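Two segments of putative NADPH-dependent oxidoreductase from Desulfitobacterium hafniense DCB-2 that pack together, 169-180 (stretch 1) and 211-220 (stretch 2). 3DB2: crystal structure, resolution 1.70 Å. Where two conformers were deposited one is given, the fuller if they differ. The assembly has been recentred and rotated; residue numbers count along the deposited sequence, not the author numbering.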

# COMPACT_ATOMS: atom_id res chain seq x y z
N GLY C 169 -17.45 -16.06 7.37
CA GLY C 169 -16.79 -16.00 8.66
C GLY C 169 -16.08 -17.28 9.06
O GLY C 169 -15.50 -17.39 10.14
N GLU C 170 -16.09 -18.31 8.20
CA GLU C 170 -15.46 -19.57 8.52
C GLU C 170 -14.17 -19.69 7.70
O GLU C 170 -14.19 -19.68 6.47
N PRO C 171 -13.04 -19.79 8.36
CA PRO C 171 -11.77 -19.90 7.63
C PRO C 171 -11.71 -20.96 6.54
O PRO C 171 -11.21 -20.75 5.43
N ALA C 172 -12.20 -22.17 6.80
CA ALA C 172 -12.11 -23.22 5.79
C ALA C 172 -12.78 -22.85 4.48
O ALA C 172 -12.38 -23.24 3.38
N THR C 173 -13.84 -22.05 4.53
CA THR C 173 -14.56 -21.71 3.30
C THR C 173 -14.06 -20.42 2.66
O THR C 173 -14.19 -20.18 1.46
N ALA C 174 -13.51 -19.54 3.50
CA ALA C 174 -13.00 -18.26 3.02
C ALA C 174 -11.65 -17.97 3.65
O ALA C 174 -11.46 -17.17 4.56
N PRO C 175 -10.62 -18.67 3.21
CA PRO C 175 -9.29 -18.45 3.79
C PRO C 175 -8.82 -17.00 3.65
O PRO C 175 -8.87 -16.35 2.61
N GLY C 176 -8.37 -16.47 4.77
CA GLY C 176 -7.90 -15.11 4.96
C GLY C 176 -9.02 -14.12 4.81
O GLY C 176 -8.82 -12.91 4.64
N GLY C 177 -10.27 -14.59 4.88
CA GLY C 177 -11.41 -13.69 4.77
C GLY C 177 -11.50 -13.02 3.40
O GLY C 177 -11.67 -13.72 2.39
N PRO C 178 -11.37 -11.70 3.35
CA PRO C 178 -11.41 -11.01 2.07
C PRO C 178 -10.24 -11.43 1.18
O PRO C 178 -10.28 -11.23 -0.04
N LEU C 179 -9.20 -12.03 1.75
CA LEU C 179 -8.07 -12.42 0.88
C LEU C 179 -8.49 -13.36 -0.23
O LEU C 179 -8.03 -13.27 -1.38
N THR C 180 -9.40 -14.30 0.09
CA THR C 180 -9.94 -15.16 -0.97
C THR C 180 -10.93 -14.44 -1.86
O THR C 180 -10.73 -14.34 -3.07
N VAL C 211 -17.58 -12.04 13.23
CA VAL C 211 -17.20 -13.37 12.75
C VAL C 211 -15.80 -13.75 13.25
O VAL C 211 -15.07 -12.85 13.70
N GLU C 212 -15.48 -15.04 13.16
CA GLU C 212 -14.22 -15.55 13.68
C GLU C 212 -13.11 -15.46 12.62
O GLU C 212 -11.93 -15.71 12.87
N ASN C 213 -13.47 -15.12 11.39
CA ASN C 213 -12.42 -15.10 10.37
C ASN C 213 -11.62 -13.79 10.37
O ASN C 213 -12.04 -12.75 10.90
N ILE C 214 -10.45 -13.86 9.75
CA ILE C 214 -9.70 -12.62 9.39
C ILE C 214 -10.61 -11.71 8.61
O ILE C 214 -11.35 -12.22 7.73
N THR C 215 -10.63 -10.41 8.83
CA THR C 215 -11.31 -9.48 7.95
C THR C 215 -10.44 -8.36 7.38
O THR C 215 -10.97 -7.58 6.58
N VAL C 216 -9.18 -8.33 7.81
CA VAL C 216 -8.23 -7.29 7.40
C VAL C 216 -6.86 -7.92 7.23
O VAL C 216 -6.36 -8.56 8.16
N ASN C 217 -6.28 -7.82 6.05
CA ASN C 217 -4.98 -8.31 5.72
C ASN C 217 -4.15 -7.17 5.05
O ASN C 217 -4.71 -6.36 4.34
N GLN C 218 -2.86 -7.22 5.32
CA GLN C 218 -1.87 -6.52 4.51
C GLN C 218 -0.81 -7.57 4.16
O GLN C 218 -0.21 -8.17 5.04
N THR C 219 -0.58 -7.74 2.86
CA THR C 219 0.26 -8.82 2.37
C THR C 219 1.39 -8.22 1.52
O THR C 219 1.04 -7.39 0.66
N LEU C 220 2.60 -8.68 1.79
CA LEU C 220 3.74 -8.38 0.93
C LEU C 220 4.09 -9.61 0.08
O LEU C 220 4.05 -10.75 0.52

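Two asparagine side chains from stretch 2 hold a glycine-rich turn of stretch 1 by its backbone carbonyls, and both hydrogen bonds across the contact are of this kind. Asn-213 points toward stretch 1 with chi1 at -148°, between wells, and its ND2 donates to Ala-174 O (2.8 Å, N-H...O angle 159°). Ala-174 O also accepts from Gly-177 N at 2.9 Å, the bond that closes the type II turn from Ala-174 to Gly-177, so one carbonyl serves both the turn and the contact. Asn-213 OD1 faces a water at 2.6 Å, which donates to it and accepts from Gly-176 N at 2.9 Å; the same OD1 takes a weak bond from Ile-214 N at 2.9 Å. Asn-217, rotamer m, does the same two residues further along stretch 1: its ND2 donates to Gly-176 O (2.9 Å, 163°), which also accepts from Leu-179 N at 3.0 Å.

Gly-177 precedes the helix with positive phi, and a CB there would point toward stretch 2 and clash with Ile-214 O. Without one, Gly-177 CA comes to 3.3 Å from Ile-214 O in a CA-H...O contact; Ile-214 O is buried here without a hydrogen-bond partner. Ile-214 (m, t) points in and sets CG2 3.4 Å from Gly-176 O. Pro-178, C-gamma endo, lays CG 3.4 Å from Thr-215 O. Leu-179 (t, p) also points in, its CB 3.7 Å from Asn-217 ND2 and its CD1 4.3 Å from OG1 of Thr-219, rotamer m.

At the other end, Val-211 (m) points toward stretch 1, with CB 3.6 Å from Gly-169 CA. Glu-212 starts sideways, but its end approaches stretch 1: OE1 lies 2.7 Å from Gly-169 O, two acceptors without a hydrogen bond. Pro-171 CG rests 3.7 Å from Asn-213 OD1.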

# COMPACT_ATOMS: atom_id res chain seq x y z
CB GLU C 170 -16.31 -20.81 8.23
CG GLU C 170 -15.44 -22.02 7.92
CD GLU C 170 -14.84 -22.72 9.12
OE1 GLU C 170 -15.43 -22.68 10.22
OE2 GLU C 170 -13.74 -23.32 8.97
CB PRO C 171 -10.79 -20.28 8.75
CG PRO C 171 -11.37 -19.61 9.96
CD PRO C 171 -12.85 -19.78 9.83
CB ALA C 172 -12.75 -24.51 6.30
CB THR C 173 -16.05 -21.67 3.72
OG1 THR C 173 -16.26 -20.72 4.76
CG2 THR C 173 -16.42 -23.02 4.33
CB ALA C 174 -14.03 -17.18 3.32
CB PRO C 175 -8.42 -19.41 2.99
CG PRO C 175 -9.35 -20.43 2.45
CD PRO C 175 -10.64 -19.71 2.16
CB PRO C 178 -11.37 -9.52 2.45
CG PRO C 178 -10.66 -9.52 3.78
CD PRO C 178 -11.17 -10.76 4.47
CB LEU C 179 -7.03 -13.10 1.75
CG LEU C 179 -5.62 -13.32 1.23
CD1 LEU C 179 -5.14 -12.08 0.48
CD2 LEU C 179 -4.74 -13.70 2.40
CB THR C 180 -10.63 -16.39 -0.33
OG1 THR C 180 -9.65 -17.22 0.30
CG2 THR C 180 -11.28 -17.23 -1.41
CB VAL C 211 -17.21 -13.50 11.22
CG1 VAL C 211 -18.63 -13.44 10.69
CG2 VAL C 211 -16.34 -12.41 10.58
CB GLU C 212 -14.34 -17.00 14.12
CG GLU C 212 -14.46 -18.01 12.99
CD GLU C 212 -15.92 -18.36 12.72
OE1 GLU C 212 -16.74 -17.42 12.58
OE2 GLU C 212 -16.24 -19.57 12.64
CB ASN C 213 -13.06 -15.31 9.01
CG ASN C 213 -12.18 -16.04 8.02
OD1 ASN C 213 -11.02 -16.35 8.29
ND2 ASN C 213 -12.79 -16.33 6.88
CB ILE C 214 -8.44 -13.03 8.60
CG1 ILE C 214 -7.38 -13.65 9.52
CG2 ILE C 214 -7.93 -11.86 7.79
CD1 ILE C 214 -6.24 -14.38 8.84
CB THR C 215 -12.52 -8.81 8.62
OG1 THR C 215 -12.22 -8.06 9.79
CG2 THR C 215 -13.49 -9.89 9.11
CB VAL C 216 -8.14 -6.15 8.42
CG1 VAL C 216 -7.05 -5.15 8.05
CG2 VAL C 216 -9.46 -5.41 8.60
CB ASN C 217 -4.90 -9.47 4.74
CG ASN C 217 -5.68 -10.70 5.18
OD1 ASN C 217 -5.19 -11.48 5.97
ND2 ASN C 217 -6.86 -10.79 4.58
CB GLN C 218 -1.30 -5.34 5.25
CG GLN C 218 -2.33 -4.22 5.33
CD GLN C 218 -1.81 -2.92 5.90
OE1 GLN C 218 -1.14 -2.95 6.94
NE2 GLN C 218 -2.07 -1.78 5.27
CB THR C 219 -0.54 -9.79 1.48
OG1 THR C 219 -1.69 -10.19 2.22
CG2 THR C 219 0.32 -11.00 1.17
CB LEU C 220 4.96 -7.96 1.73
CG LEU C 220 4.77 -6.74 2.62
CD1 LEU C 220 6.12 -6.38 3.25
CD2 LEU C 220 4.18 -5.56 1.87
O HOH W 1 -8.68 -17.31 7.53